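Local coordinates for prolyl-tRNA synthetase (Naegleria fowleri, PDB 6UYH), which probably activates proline with ATP and transfers it to its cognate tRNA, and here holds the inhibitor halofuginone together with an ATP analogue, at residues L142-V148 / E164-G170; S443-Y449 / N493-E498; F297-I303 / V355-V361. One frame throughout, in Å; residues are numbered along the deposited sequence.

Contact 1: L142-V148 / E164-G170; sequences LNQWTNV and EFYWQEG. With ANP (phosphoaminophosphonic acid-adenylate ester), chain C; HFG (7-bromo-6-chloro-3-{3-[(2R,3S)-3-hydroxypiperidin-2-yl]-2-oxopropyl}quinazolin-4(3H)-one), chain D.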
loop_
_atom_site.group_PDB
_atom_site.type_symbol
_atom_site.label_atom_id
_atom_site.label_comp_id
_atom_site.label_asym_id
_atom_site.label_seq_id
_atom_site.Cartn_x
_atom_site.Cartn_y
_atom_site.Cartn_z
ATOM N N LEU A 142 -6.572 -1.481 14.986
ATOM C CA LEU A 142 -6.263 -0.847 13.711
ATOM C C LEU A 142 -4.906 -1.319 13.210
ATOM O O LEU A 142 -4.025 -1.678 13.993
ATOM C CB LEU A 142 -6.267 0.674 13.848
ATOM C CG LEU A 142 -7.560 1.290 14.406
ATOM C CD1 LEU A 142 -7.428 2.810 14.528
ATOM C CD2 LEU A 142 -8.792 0.916 13.560
ATOM N N ASN A 143 -4.741 -1.297 11.891
ATOM C CA ASN A 143 -3.520 -1.746 11.242
ATOM C C ASN A 143 -3.218 -0.799 10.091
ATOM O O ASN A 143 -4.137 -0.234 9.492
ATOM C CB ASN A 143 -3.677 -3.191 10.729
ATOM C CG ASN A 143 -2.499 -3.653 9.915
ATOM O OD1 ASN A 143 -1.432 -3.932 10.466
ATOM N ND2 ASN A 143 -2.678 -3.741 8.592
ATOM N N GLN A 144 -1.938 -0.604 9.790
ATOM C CA GLN A 144 -1.623 0.118 8.561
ATOM C C GLN A 144 -0.378 -0.462 7.902
ATOM O O GLN A 144 0.557 -0.892 8.579
ATOM C CB GLN A 144 -1.458 1.632 8.798
ATOM C CG GLN A 144 -0.512 2.026 9.915
ATOM C CD GLN A 144 -0.406 3.539 10.060
ATOM O OE1 GLN A 144 -1.332 4.266 9.705
ATOM N NE2 GLN A 144 0.724 4.017 10.586
ATOM N N TRP A 145 -0.406 -0.492 6.564
ATOM C CA TRP A 145 0.719 -0.888 5.722
ATOM C C TRP A 145 1.402 0.392 5.249
ATOM O O TRP A 145 0.813 1.156 4.476
ATOM C CB TRP A 145 0.229 -1.713 4.527
ATOM C CG TRP A 145 -0.442 -2.981 4.919
ATOM C CD1 TRP A 145 -1.778 -3.180 5.132
ATOM C CD2 TRP A 145 0.192 -4.241 5.131
ATOM N NE1 TRP A 145 -2.011 -4.491 5.475
ATOM C CE2 TRP A 145 -0.814 -5.160 5.497
ATOM C CE3 TRP A 145 1.520 -4.677 5.076
ATOM C CZ2 TRP A 145 -0.539 -6.494 5.790
ATOM C CZ3 TRP A 145 1.795 -5.992 5.356
ATOM C CH2 TRP A 145 0.770 -6.891 5.719
ATOM N N THR A 146 2.626 0.642 5.725
ATOM C CA THR A 146 3.260 1.943 5.543
ATOM C C THR A 146 4.754 1.785 5.318
ATOM O O THR A 146 5.347 0.728 5.582
ATOM C CB THR A 146 3.078 2.874 6.763
ATOM O OG1 THR A 146 3.860 2.374 7.856
ATOM C CG2 THR A 146 1.653 2.950 7.220
ATOM N N ASN A 147 5.377 2.881 4.877
ATOM C CA ASN A 147 6.830 2.993 4.922
ATOM C C ASN A 147 7.288 3.610 6.242
ATOM O O ASN A 147 6.559 4.348 6.896
ATOM C CB ASN A 147 7.371 3.791 3.721
ATOM C CG ASN A 147 6.769 5.170 3.590
ATOM O OD1 ASN A 147 5.717 5.471 4.138
ATOM N ND2 ASN A 147 7.439 6.017 2.821
ATOM N N VAL A 148 8.515 3.276 6.629
ATOM C CA VAL A 148 9.104 3.667 7.903
ATOM C C VAL A 148 10.513 4.163 7.621
ATOM O O VAL A 148 11.193 3.625 6.742
ATOM C CB VAL A 148 9.148 2.475 8.888
ATOM C CG1 VAL A 148 9.405 2.961 10.293
ATOM C CG2 VAL A 148 7.858 1.661 8.811
ATOM N N GLU A 164 14.921 3.215 4.792
ATOM C CA GLU A 164 13.486 3.165 4.554
ATOM C C GLU A 164 13.109 1.700 4.422
ATOM O O GLU A 164 13.782 0.954 3.704
ATOM C CB GLU A 164 13.070 3.923 3.283
ATOM C CG GLU A 164 11.548 3.895 3.083
ATOM C CD GLU A 164 11.075 4.584 1.803
ATOM O OE1 GLU A 164 11.900 4.873 0.917
ATOM O OE2 GLU A 164 9.861 4.844 1.700
ATOM N N PHE A 165 12.073 1.279 5.145
ATOM C CA PHE A 165 11.547 -0.069 4.977
ATOM C C PHE A 165 10.031 -0.009 4.995
ATOM O O PHE A 165 9.433 1.035 5.256
ATOM C CB PHE A 165 12.120 -1.053 6.033
ATOM C CG PHE A 165 11.835 -0.700 7.475
ATOM C CD1 PHE A 165 10.767 -1.287 8.144
ATOM C CD2 PHE A 165 12.678 0.149 8.182
ATOM C CE1 PHE A 165 10.521 -1.018 9.481
ATOM C CE2 PHE A 165 12.440 0.430 9.536
ATOM C CZ PHE A 165 11.354 -0.155 10.176
ATOM N N TYR A 166 9.409 -1.134 4.672
ATOM C CA TYR A 166 7.956 -1.232 4.586
ATOM C C TYR A 166 7.492 -2.265 5.597
ATOM O O TYR A 166 8.162 -3.281 5.804
ATOM C CB TYR A 166 7.521 -1.605 3.154
ATOM C CG TYR A 166 8.180 -0.671 2.173
ATOM C CD1 TYR A 166 7.646 0.579 1.931
ATOM C CD2 TYR A 166 9.385 -1.005 1.549
ATOM C CE1 TYR A 166 8.265 1.477 1.063
ATOM C CE2 TYR A 166 10.017 -0.108 0.671
ATOM C CZ TYR A 166 9.456 1.132 0.449
ATOM O OH TYR A 166 10.058 2.029 -0.416
ATOM N N TRP A 167 6.364 -1.998 6.251
ATOM C CA TRP A 167 5.869 -2.939 7.249
ATOM C C TRP A 167 4.355 -2.827 7.328
ATOM O O TRP A 167 3.733 -2.015 6.637
ATOM C CB TRP A 167 6.533 -2.715 8.615
ATOM C CG TRP A 167 6.101 -1.505 9.449
ATOM C CD1 TRP A 167 5.170 -0.539 9.138
ATOM C CD2 TRP A 167 6.629 -1.151 10.730
ATOM N NE1 TRP A 167 5.086 0.380 10.170
ATOM C CE2 TRP A 167 5.969 0.023 11.154
ATOM C CE3 TRP A 167 7.592 -1.727 11.570
ATOM C CZ2 TRP A 167 6.252 0.638 12.375
ATOM C CZ3 TRP A 167 7.873 -1.117 12.780
ATOM C CH2 TRP A 167 7.206 0.055 13.167
ATOM N N GLN A 168 3.759 -3.672 8.161
ATOM C CA GLN A 168 2.477 -3.357 8.771
ATOM C C GLN A 168 2.749 -3.142 10.246
ATOM O O GLN A 168 3.622 -3.803 10.821
ATOM C CB GLN A 168 1.422 -4.459 8.595
ATOM C CG GLN A 168 1.826 -5.869 9.109
ATOM C CD GLN A 168 1.757 -6.067 10.641
ATOM O OE1 GLN A 168 2.517 -6.870 11.196
ATOM N NE2 GLN A 168 0.829 -5.370 11.314
ATOM N N GLU A 169 2.034 -2.192 10.846
ATOM C CA GLU A 169 2.015 -2.046 12.295
ATOM C C GLU A 169 0.566 -2.079 12.761
ATOM O O GLU A 169 -0.287 -1.340 12.245
ATOM C CB GLU A 169 2.736 -0.757 12.762
ATOM C CG GLU A 169 2.199 0.526 12.119
ATOM C CD GLU A 169 2.960 1.762 12.563
ATOM O OE1 GLU A 169 3.258 2.611 11.693
ATOM O OE2 GLU A 169 3.249 1.883 13.774
ATOM N N GLY A 170 0.289 -2.952 13.722
ATOM C CA GLY A 170 -1.031 -3.072 14.319
ATOM C C GLY A 170 -0.981 -2.507 15.729
ATOM O O GLY A 170 0.013 -2.673 16.428
HETATM P PG ANP C . 16.314 -4.418 15.327
HETATM O O1G ANP C . 17.256 -4.896 16.329
HETATM O O2G ANP C . 16.717 -2.933 14.937
HETATM O O3G ANP C . 16.427 -5.407 14.102
HETATM P PB ANP C . 13.759 -3.229 16.346
HETATM O O1B ANP C . 13.482 -3.264 17.774
HETATM O O2B ANP C . 14.379 -1.847 15.973
HETATM N N3B ANP C . 14.761 -4.440 15.861
HETATM P PA ANP C . 10.942 -3.001 15.728
HETATM O O1A ANP C . 10.320 -3.690 16.879
HETATM O O2A ANP C . 10.900 -1.520 15.911
HETATM O O3A ANP C . 12.461 -3.421 15.520
HETATM O "O5'" ANP C . 10.307 -3.336 14.287
HETATM C "C5'" ANP C . 9.356 -4.376 13.959
HETATM C "C4'" ANP C . 10.046 -5.329 13.019
HETATM O "O4'" ANP C . 10.521 -4.613 11.857
HETATM C "C3'" ANP C . 11.293 -5.963 13.617
HETATM O "O3'" ANP C . 10.952 -7.114 14.380
HETATM C "C2'" ANP C . 12.118 -6.314 12.378
HETATM O "O2'" ANP C . 11.790 -7.619 11.917
HETATM C "C1'" ANP C . 11.713 -5.214 11.377
HETATM N N9 ANP C . 12.717 -4.172 11.211
HETATM C C8 ANP C . 13.259 -3.378 12.189
HETATM N N7 ANP C . 14.143 -2.515 11.753
HETATM C C5 ANP C . 14.186 -2.754 10.384
HETATM C C6 ANP C . 14.930 -2.171 9.344
HETATM N N6 ANP C . 15.770 -1.145 9.510
HETATM N N1 ANP C . 14.760 -2.668 8.099
HETATM C C2 ANP C . 13.883 -3.660 7.916
HETATM N N3 ANP C . 13.113 -4.275 8.815
HETATM C C4 ANP C . 13.316 -3.776 10.039
HETATM O "O4'" HFG D . 8.749 0.516 16.842
HETATM C C21 HFG D . 8.915 0.015 17.934
HETATM C "C3'" HFG D . 7.799 -0.694 18.666
HETATM C "C2'" HFG D . 6.693 -1.287 17.783
HETATM N "N1'" HFG D . 5.905 -0.255 17.096
HETATM C "C6'" HFG D . 4.761 -0.827 16.377
HETATM C "C5'" HFG D . 5.189 -1.833 15.343
HETATM C "C4'" HFG D . 6.074 -2.910 15.978
HETATM C C39 HFG D . 7.220 -2.285 16.751
HETATM O "O7'" HFG D . 7.977 -3.310 17.402
HETATM C "C1'" HFG D . 10.273 0.091 18.648
HETATM N N3 HFG D . 11.088 1.199 18.154
HETATM C C4 HFG D . 10.675 2.490 18.455
HETATM O O11 HFG D . 9.694 2.694 19.147
HETATM C C10 HFG D . 11.497 3.535 17.830
HETATM C C5 HFG D . 11.210 4.880 18.055
HETATM C C2 HFG D . 12.172 0.953 17.355
HETATM N N1 HFG D . 12.905 1.836 16.778
HETATM C C9 HFG D . 12.559 3.170 16.999
HETATM C C8 HFG D . 13.296 4.157 16.346
HETATM C C7 HFG D . 12.978 5.489 16.558
HETATM BR BR1 HFG D . 13.930 6.797 15.575
HETATM C C6 HFG D . 11.969 5.848 17.426
HETATM CL CL1 HFG D . 11.657 7.517 17.797
#
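A class II synthetase builds its active site on an antiparallel sheet, and the strand-loop-strand of 142-148 and 164-170, consistent with motif 2 of that class, illustrates how one face can serve ligands while the other is packed away. At the start of 164-170, Glu164 OE2 accepts a hydrogen bond from Asn147 ND2 at 2.9 Å, while Glu164 OE1 is held by the backbone N of Leu78 of the second subunit and Asn147 OD1 by Arg117. Phe165 pairs with Val148 through Val148 N to Phe165 O (2.8 Å) and Phe165 N to Val148 O (3.0 Å). Its ring lies between Val148 CB, 3.8 Å from the centroid, and the adenine of ANP on the opposite face, where Phe165 CD2 comes within 3.4 Å of ANP C6. Tyr166 turns to the other side of the sheet, opposite Asn147, and meets Phe47 and Trp52 edge-to-face. With Trp167 the ligand face returns: Val148 CG2 sits 3.3 Å from the centroid of its five-membered ring, a CH-pi contact, while Trp167 CH2 approaches HFG C5' at 3.5 Å. Gln168 lays its CB over the six-membered ring of Trp145 and donates from NE2 to Asn143 OD1 (2.8 Å); Tyr191 takes its OE1. Glu169 OE1 accepts from Gln144 NE2 (3.1 Å), whose OE1 takes Phe76 N, and is also bonded to Ser120; Glu169 CB lies 3.7 Å from HFG C5'. Gly170 closes the register opposite Asn143. Backbone pairing thus fixes the strand, leaving Phe165 and Trp167 to offer aromatic surface to nucleotide and inhibitor, with Val148 backing both rings.

Contact 2: S443-Y449 / N493-E498; sequences SKAAEEY and NFYPEE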
loop_
_atom_site.group_PDB
_atom_site.type_symbol
_atom_site.label_atom_id
_atom_site.label_comp_id
_atom_site.label_asym_id
_atom_site.label_seq_id
_atom_site.Cartn_x
_atom_site.Cartn_y
_atom_site.Cartn_z
ATOM N N SER A 443 18.470 -10.751 33.750
ATOM C CA SER A 443 19.332 -9.697 34.261
ATOM C C SER A 443 19.943 -8.921 33.102
ATOM O O SER A 443 20.601 -9.517 32.245
ATOM C CB SER A 443 20.438 -10.289 35.134
ATOM O OG SER A 443 21.475 -9.357 35.364
ATOM N N LYS A 444 19.735 -7.601 33.058
ATOM C CA LYS A 444 20.409 -6.794 32.041
ATOM C C LYS A 444 21.924 -6.904 32.168
ATOM O O LYS A 444 22.640 -6.982 31.161
ATOM C CB LYS A 444 19.972 -5.330 32.148
ATOM C CG LYS A 444 18.534 -5.069 31.733
ATOM C CD LYS A 444 18.165 -3.602 31.931
ATOM C CE LYS A 444 16.783 -3.296 31.372
ATOM N NZ LYS A 444 16.368 -1.886 31.631
ATOM N N ALA A 445 22.430 -6.910 33.402
ATOM C CA ALA A 445 23.872 -6.969 33.617
ATOM C C ALA A 445 24.454 -8.301 33.158
ATOM O O ALA A 445 25.558 -8.340 32.599
ATOM C CB ALA A 445 24.193 -6.723 35.090
ATOM N N ALA A 446 23.741 -9.408 33.399
ATOM C CA ALA A 446 24.223 -10.696 32.914
ATOM C C ALA A 446 24.279 -10.708 31.396
ATOM O O ALA A 446 25.252 -11.182 30.801
ATOM C CB ALA A 446 23.332 -11.831 33.421
ATOM N N GLU A 447 23.252 -10.161 30.747
ATOM C CA GLU A 447 23.246 -10.136 29.290
ATOM C C GLU A 447 24.398 -9.296 28.746
ATOM O O GLU A 447 25.038 -9.670 27.754
ATOM C CB GLU A 447 21.904 -9.607 28.783
ATOM C CG GLU A 447 21.805 -9.552 27.275
ATOM C CD GLU A 447 20.391 -9.297 26.788
ATOM O OE1 GLU A 447 19.437 -9.444 27.593
ATOM O OE2 GLU A 447 20.246 -8.954 25.595
ATOM N N GLU A 448 24.670 -8.154 29.376
ATOM C CA GLU A 448 25.784 -7.318 28.937
ATOM C C GLU A 448 27.117 -8.028 29.144
ATOM O O GLU A 448 28.012 -7.951 28.294
ATOM C CB GLU A 448 25.755 -5.983 29.681
ATOM C CG GLU A 448 26.928 -5.057 29.367
ATOM C CD GLU A 448 26.989 -4.636 27.904
ATOM O OE1 GLU A 448 25.927 -4.591 27.234
ATOM O OE2 GLU A 448 28.111 -4.350 27.428
ATOM N N TYR A 449 27.267 -8.723 30.271
ATOM C CA TYR A 449 28.473 -9.512 30.510
ATOM C C TYR A 449 28.686 -10.547 29.408
ATOM O O TYR A 449 29.786 -10.674 28.861
ATOM C CB TYR A 449 28.380 -10.185 31.875
ATOM C CG TYR A 449 29.519 -11.121 32.177
ATOM C CD1 TYR A 449 30.713 -10.637 32.699
ATOM C CD2 TYR A 449 29.403 -12.488 31.954
ATOM C CE1 TYR A 449 31.761 -11.487 32.993
ATOM C CE2 TYR A 449 30.454 -13.348 32.244
ATOM C CZ TYR A 449 31.628 -12.838 32.759
ATOM O OH TYR A 449 32.685 -13.672 33.053
ATOM N N ASN A 493 24.831 -19.633 36.991
ATOM C CA ASN A 493 24.688 -18.416 36.197
ATOM C C ASN A 493 25.965 -18.164 35.390
ATOM O O ASN A 493 27.078 -18.337 35.894
ATOM C CB ASN A 493 24.404 -17.244 37.144
ATOM C CG ASN A 493 23.759 -16.075 36.472
ATOM O OD1 ASN A 493 24.263 -15.549 35.481
ATOM N ND2 ASN A 493 22.626 -15.639 37.020
ATOM N N PHE A 494 25.802 -17.777 34.119
ATOM C CA PHE A 494 26.951 -17.443 33.279
ATOM C C PHE A 494 27.667 -16.181 33.738
ATOM O O PHE A 494 28.828 -15.974 33.372
ATOM C CB PHE A 494 26.528 -17.251 31.819
ATOM C CG PHE A 494 26.551 -18.512 30.997
ATOM C CD1 PHE A 494 26.309 -19.748 31.574
ATOM C CD2 PHE A 494 26.816 -18.454 29.631
ATOM C CE1 PHE A 494 26.326 -20.907 30.803
ATOM C CE2 PHE A 494 26.840 -19.610 28.866
ATOM C CZ PHE A 494 26.591 -20.832 29.452
ATOM N N TYR A 495 26.999 -15.328 34.509
ATOM C CA TYR A 495 27.576 -14.088 35.005
ATOM C C TYR A 495 28.034 -14.312 36.439
ATOM O O TYR A 495 27.182 -14.410 37.339
ATOM C CB TYR A 495 26.532 -12.973 34.934
ATOM C CG TYR A 495 26.977 -11.599 35.385
ATOM C CD1 TYR A 495 28.308 -11.195 35.294
ATOM C CD2 TYR A 495 26.049 -10.693 35.890
ATOM C CE1 TYR A 495 28.695 -9.924 35.706
ATOM C CE2 TYR A 495 26.423 -9.430 36.301
ATOM C CZ TYR A 495 27.744 -9.049 36.206
ATOM O OH TYR A 495 28.109 -7.789 36.619
ATOM N N PRO A 496 29.346 -14.412 36.708
ATOM C CA PRO A 496 29.790 -14.804 38.059
ATOM C C PRO A 496 29.361 -13.848 39.158
ATOM O O PRO A 496 29.152 -14.292 40.299
ATOM C CB PRO A 496 31.321 -14.851 37.925
ATOM C CG PRO A 496 31.566 -15.060 36.475
ATOM C CD PRO A 496 30.480 -14.294 35.777
ATOM N N GLU A 497 29.247 -12.549 38.867
ATOM C CA GLU A 497 28.769 -11.606 39.871
ATOM C C GLU A 497 27.355 -11.925 40.328
ATOM O O GLU A 497 26.959 -11.503 41.420
ATOM C CB GLU A 497 28.817 -10.176 39.331
ATOM C CG GLU A 497 30.222 -9.661 39.103
ATOM C CD GLU A 497 31.069 -9.751 40.354
ATOM O OE1 GLU A 497 30.578 -9.353 41.433
ATOM O OE2 GLU A 497 32.217 -10.235 40.261
ATOM N N GLU A 498 26.582 -12.649 39.521
ATOM C CA GLU A 498 25.220 -13.010 39.890
ATOM C C GLU A 498 25.059 -14.514 40.086
ATOM O O GLU A 498 23.997 -15.074 39.808
ATOM C CB GLU A 498 24.233 -12.472 38.859
ATOM C CG GLU A 498 24.114 -10.953 38.954
ATOM C CD GLU A 498 23.190 -10.330 37.926
ATOM O OE1 GLU A 498 22.707 -11.035 37.012
ATOM O OE2 GLU A 498 22.952 -9.110 38.033
#
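Two tyrosines make the apolar centre where 443-449 meets 493-498. Their rings lie obliquely, centroids 4.9 Å apart and planes at 33°, with Tyr495 CD1 over the face of the Tyr449 ring and 3.3 Å from Tyr449 CG. Ala445 and Ala446 keep the helix surface low enough for Tyr495 to settle on it: Ala445 CB is 3.7 Å from Tyr495 CE2, and Ala446 CB is 3.7 Å from Tyr495 CB. Beyond the pair, Pro496 CD rests 3.5 Å from Tyr449 CZ. The arrangement is a loop laid across the first turns of helix 444-457, within the C-terminal region particular to prolyl-tRNA synthetases. An Asx turn, in which Asn493 OD1 accepts from Tyr495 N at 2.9 Å, shapes the loop just ahead of the tyrosine, while Asn493 ND2 bonds to Lys501 O. At the polar edge Ser443 is the N-cap of the helix, its OG accepting from Ala446 N at 3.0 Å and donating to Glu498 OE1 at 2.7 Å.

Contact 3: F297-I303 / V355-V361; sequences FCQVVVI and VPLRIEV. With EDO (1,2-ethanediol), chain R.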
loop_
_atom_site.group_PDB
_atom_site.type_symbol
_atom_site.label_atom_id
_atom_site.label_comp_id
_atom_site.label_asym_id
_atom_site.label_seq_id
_atom_site.Cartn_x
_atom_site.Cartn_y
_atom_site.Cartn_z
ATOM N N PHE A 297 6.324 -15.143 -8.107
ATOM C CA PHE A 297 5.653 -14.369 -9.155
ATOM C C PHE A 297 5.214 -15.272 -10.298
ATOM O O PHE A 297 4.166 -15.048 -10.922
ATOM C CB PHE A 297 6.583 -13.265 -9.674
ATOM C CG PHE A 297 7.689 -13.778 -10.541
ATOM C CD1 PHE A 297 7.581 -13.752 -11.919
ATOM C CD2 PHE A 297 8.829 -14.332 -9.967
ATOM C CE1 PHE A 297 8.593 -14.260 -12.721
ATOM C CE2 PHE A 297 9.851 -14.846 -10.759
ATOM C CZ PHE A 297 9.733 -14.813 -12.142
ATOM N N CYS A 298 6.022 -16.284 -10.603
ATOM C CA CYS A 298 5.673 -17.336 -11.545
ATOM C C CYS A 298 5.930 -18.659 -10.842
ATOM O O CYS A 298 7.044 -18.897 -10.359
ATOM C CB CYS A 298 6.500 -17.232 -12.831
ATOM S SG CYS A 298 6.331 -18.641 -13.955
ATOM N N GLN A 299 4.907 -19.504 -10.760
ATOM C CA GLN A 299 5.080 -20.788 -10.086
ATOM C C GLN A 299 5.566 -21.882 -11.022
ATOM O O GLN A 299 6.329 -22.761 -10.604
ATOM C CB GLN A 299 3.768 -21.217 -9.435
ATOM C CG GLN A 299 3.283 -20.251 -8.365
ATOM C CD GLN A 299 1.869 -20.560 -7.949
ATOM O OE1 GLN A 299 0.957 -20.552 -8.776
ATOM N NE2 GLN A 299 1.677 -20.853 -6.669
ATOM N N VAL A 300 5.127 -21.856 -12.278
ATOM C CA VAL A 300 5.446 -22.897 -13.249
ATOM C C VAL A 300 5.793 -22.218 -14.562
ATOM O O VAL A 300 5.031 -21.374 -15.041
ATOM C CB VAL A 300 4.274 -23.881 -13.459
ATOM C CG1 VAL A 300 4.669 -24.972 -14.456
ATOM C CG2 VAL A 300 3.820 -24.490 -12.139
ATOM N N VAL A 301 6.937 -22.569 -15.143
ATOM C CA VAL A 301 7.297 -22.119 -16.486
ATOM C C VAL A 301 7.256 -23.323 -17.416
ATOM O O VAL A 301 7.799 -24.388 -17.093
ATOM C CB VAL A 301 8.672 -21.419 -16.513
ATOM C CG1 VAL A 301 9.796 -22.343 -16.028
ATOM C CG2 VAL A 301 8.966 -20.868 -17.916
ATOM N N VAL A 302 6.579 -23.168 -18.555
ATOM C CA VAL A 302 6.437 -24.230 -19.547
ATOM C C VAL A 302 7.370 -23.920 -20.707
ATOM O O VAL A 302 7.341 -22.813 -21.256
ATOM C CB VAL A 302 4.981 -24.358 -20.032
ATOM C CG1 VAL A 302 4.829 -25.561 -20.966
ATOM C CG2 VAL A 302 4.026 -24.477 -18.859
ATOM N N ILE A 303 8.206 -24.885 -21.073
ATOM C CA ILE A 303 9.185 -24.654 -22.131
ATOM C C ILE A 303 9.048 -25.722 -23.212
ATOM O O ILE A 303 9.316 -26.904 -22.959
ATOM C CB ILE A 303 10.613 -24.614 -21.565
ATOM C CG1 ILE A 303 10.713 -23.562 -20.455
ATOM C CG2 ILE A 303 11.618 -24.323 -22.669
ATOM C CD1 ILE A 303 12.106 -23.374 -19.904
ATOM N N VAL A 355 11.965 -19.519 -10.234
ATOM C CA VAL A 355 10.696 -20.206 -10.516
ATOM C C VAL A 355 10.738 -21.622 -9.942
ATOM O O VAL A 355 11.675 -22.389 -10.240
ATOM C CB VAL A 355 10.423 -20.226 -12.028
ATOM C CG1 VAL A 355 9.193 -21.055 -12.324
ATOM C CG2 VAL A 355 10.234 -18.790 -12.541
ATOM N N PRO A 356 9.770 -22.023 -9.114
ATOM C CA PRO A 356 9.904 -23.315 -8.415
ATOM C C PRO A 356 9.736 -24.544 -9.301
ATOM O O PRO A 356 10.345 -25.581 -9.004
ATOM C CB PRO A 356 8.818 -23.243 -7.324
ATOM C CG PRO A 356 7.938 -22.088 -7.690
ATOM C CD PRO A 356 8.782 -21.138 -8.478
ATOM N N LEU A 357 8.952 -24.488 -10.376
ATOM C CA LEU A 357 8.716 -25.693 -11.162
ATOM C C LEU A 357 8.817 -25.380 -12.645
ATOM O O LEU A 357 8.254 -24.387 -13.116
ATOM C CB LEU A 357 7.347 -26.297 -10.844
ATOM C CG LEU A 357 6.971 -27.600 -11.553
ATOM C CD1 LEU A 357 7.909 -28.758 -11.158
ATOM C CD2 LEU A 357 5.524 -27.948 -11.261
ATOM N N ARG A 358 9.539 -26.225 -13.373
ATOM C CA ARG A 358 9.661 -26.123 -14.819
ATOM C C ARG A 358 9.053 -27.358 -15.470
ATOM O O ARG A 358 9.279 -28.485 -15.016
ATOM C CB ARG A 358 11.130 -25.978 -15.231
ATOM C CG ARG A 358 11.393 -26.053 -16.722
ATOM C CD ARG A 358 12.858 -25.763 -17.032
ATOM N NE ARG A 358 13.741 -26.912 -16.824
ATOM C CZ ARG A 358 14.830 -26.905 -16.060
ATOM N NH1 ARG A 358 15.193 -25.806 -15.413
ATOM N NH2 ARG A 358 15.565 -28.006 -15.949
ATOM N N ILE A 359 8.266 -27.141 -16.520
ATOM C CA ILE A 359 7.730 -28.216 -17.350
ATOM C C ILE A 359 8.433 -28.135 -18.696
ATOM O O ILE A 359 8.395 -27.092 -19.360
ATOM C CB ILE A 359 6.204 -28.116 -17.506
ATOM C CG1 ILE A 359 5.529 -28.319 -16.146
ATOM C CG2 ILE A 359 5.688 -29.129 -18.545
ATOM C CD1 ILE A 359 4.023 -28.246 -16.171
ATOM N N GLU A 360 9.103 -29.223 -19.081
ATOM C CA GLU A 360 9.762 -29.339 -20.377
ATOM C C GLU A 360 8.927 -30.266 -21.249
ATOM O O GLU A 360 8.676 -31.414 -20.869
ATOM C CB GLU A 360 11.184 -29.887 -20.231
ATOM C CG GLU A 360 12.077 -29.127 -19.257
ATOM C CD GLU A 360 13.368 -29.875 -18.958
ATOM O OE1 GLU A 360 13.625 -30.910 -19.614
ATOM O OE2 GLU A 360 14.125 -29.434 -18.067
ATOM N N VAL A 361 8.494 -29.770 -22.405
ATOM C CA VAL A 361 7.665 -30.533 -23.334
ATOM C C VAL A 361 8.504 -30.825 -24.569
ATOM O O VAL A 361 8.747 -29.931 -25.390
ATOM C CB VAL A 361 6.380 -29.784 -23.705
ATOM C CG1 VAL A 361 5.470 -30.688 -24.523
ATOM C CG2 VAL A 361 5.674 -29.286 -22.454
HETATM C C1 EDO R . -2.316 -21.895 -7.280
HETATM O O1 EDO R . -3.249 -22.344 -6.289
HETATM C C2 EDO R . -1.563 -20.692 -6.732
HETATM O O2 EDO R . -0.904 -21.068 -5.514
#
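Neighbouring parallel strands must match their side chains as well as their backbones, and 297-303 with 355-361 shows how this is done with branched residues. The strands run at 17° to one another, 4.7 Å apart at closest approach, and both the N and the O of Val301 bond to the residues flanking its partner Arg358: N to Leu357 O (3.0 Å), O to Ile359 N (2.9 Å). Ile303 repeats the pattern with Ile359 O and Val361 N. On the face carrying Val300, Val302, Leu357 and Ile359, side chains meet both their direct partner and the next one along that face. Val300 CG2 meets Leu357 CD2 at 4.0 Å, while Val300 CG1 meets Ile359 CD1 at 3.8 Å, so Val300 spans two residues of the partner. Farther along, Val302 CG1 lies 4.1 Å from Val361 CG2. The other face is filled differently: Val301 CG1 nestles against Val355 CG1 (4.0 Å), and Ile303 CD1 rests on the aliphatic part of Arg358, 3.8 Å from its CD, while Arg358 NE forms a salt bridge with Glu360 OE2 (2.8 Å). Before the strands begin, Val355 plugs the hollow beside the incoming chain, its CG2 4.0 Å from Phe297 CZ and 4.1 Å from Cys298 CB; Pro356 presses its CD to 3.4 Å from Cys298 O. In the mixed sheet of the anticodon-binding domain, strand 300-304 lies between 333-335 and 357-361, the latter followed by antiparallel 370-375. Helix 313-328 packs on the Val300 and Val302 face, and helix 343-353 on the Val301 and Ile303 face.

In the fold
The three contacts follow one another along the chain in the order 1, 3, 2, each in a different family region, and they illustrate how a modular synthetase is assembled. Of the three, contact 1 alone forms part of the ligand site, touching both ANP and halofuginone. Contact 3 stands apart in the anticodon-binding region, its centre 33 Å from that of contact 1 and its nearest atoms about 17 Å away. Contact 2, in the C-terminal region, is 36 Å from contact 1 between centres and about 19 Å between nearest atoms. Contacts 2 and 3 flank the chain's centre on opposite sides, 53 Å apart between centres. Strands of the C-terminal region nevertheless join the large catalytic sheet, since 505-512 pairs with 232-243.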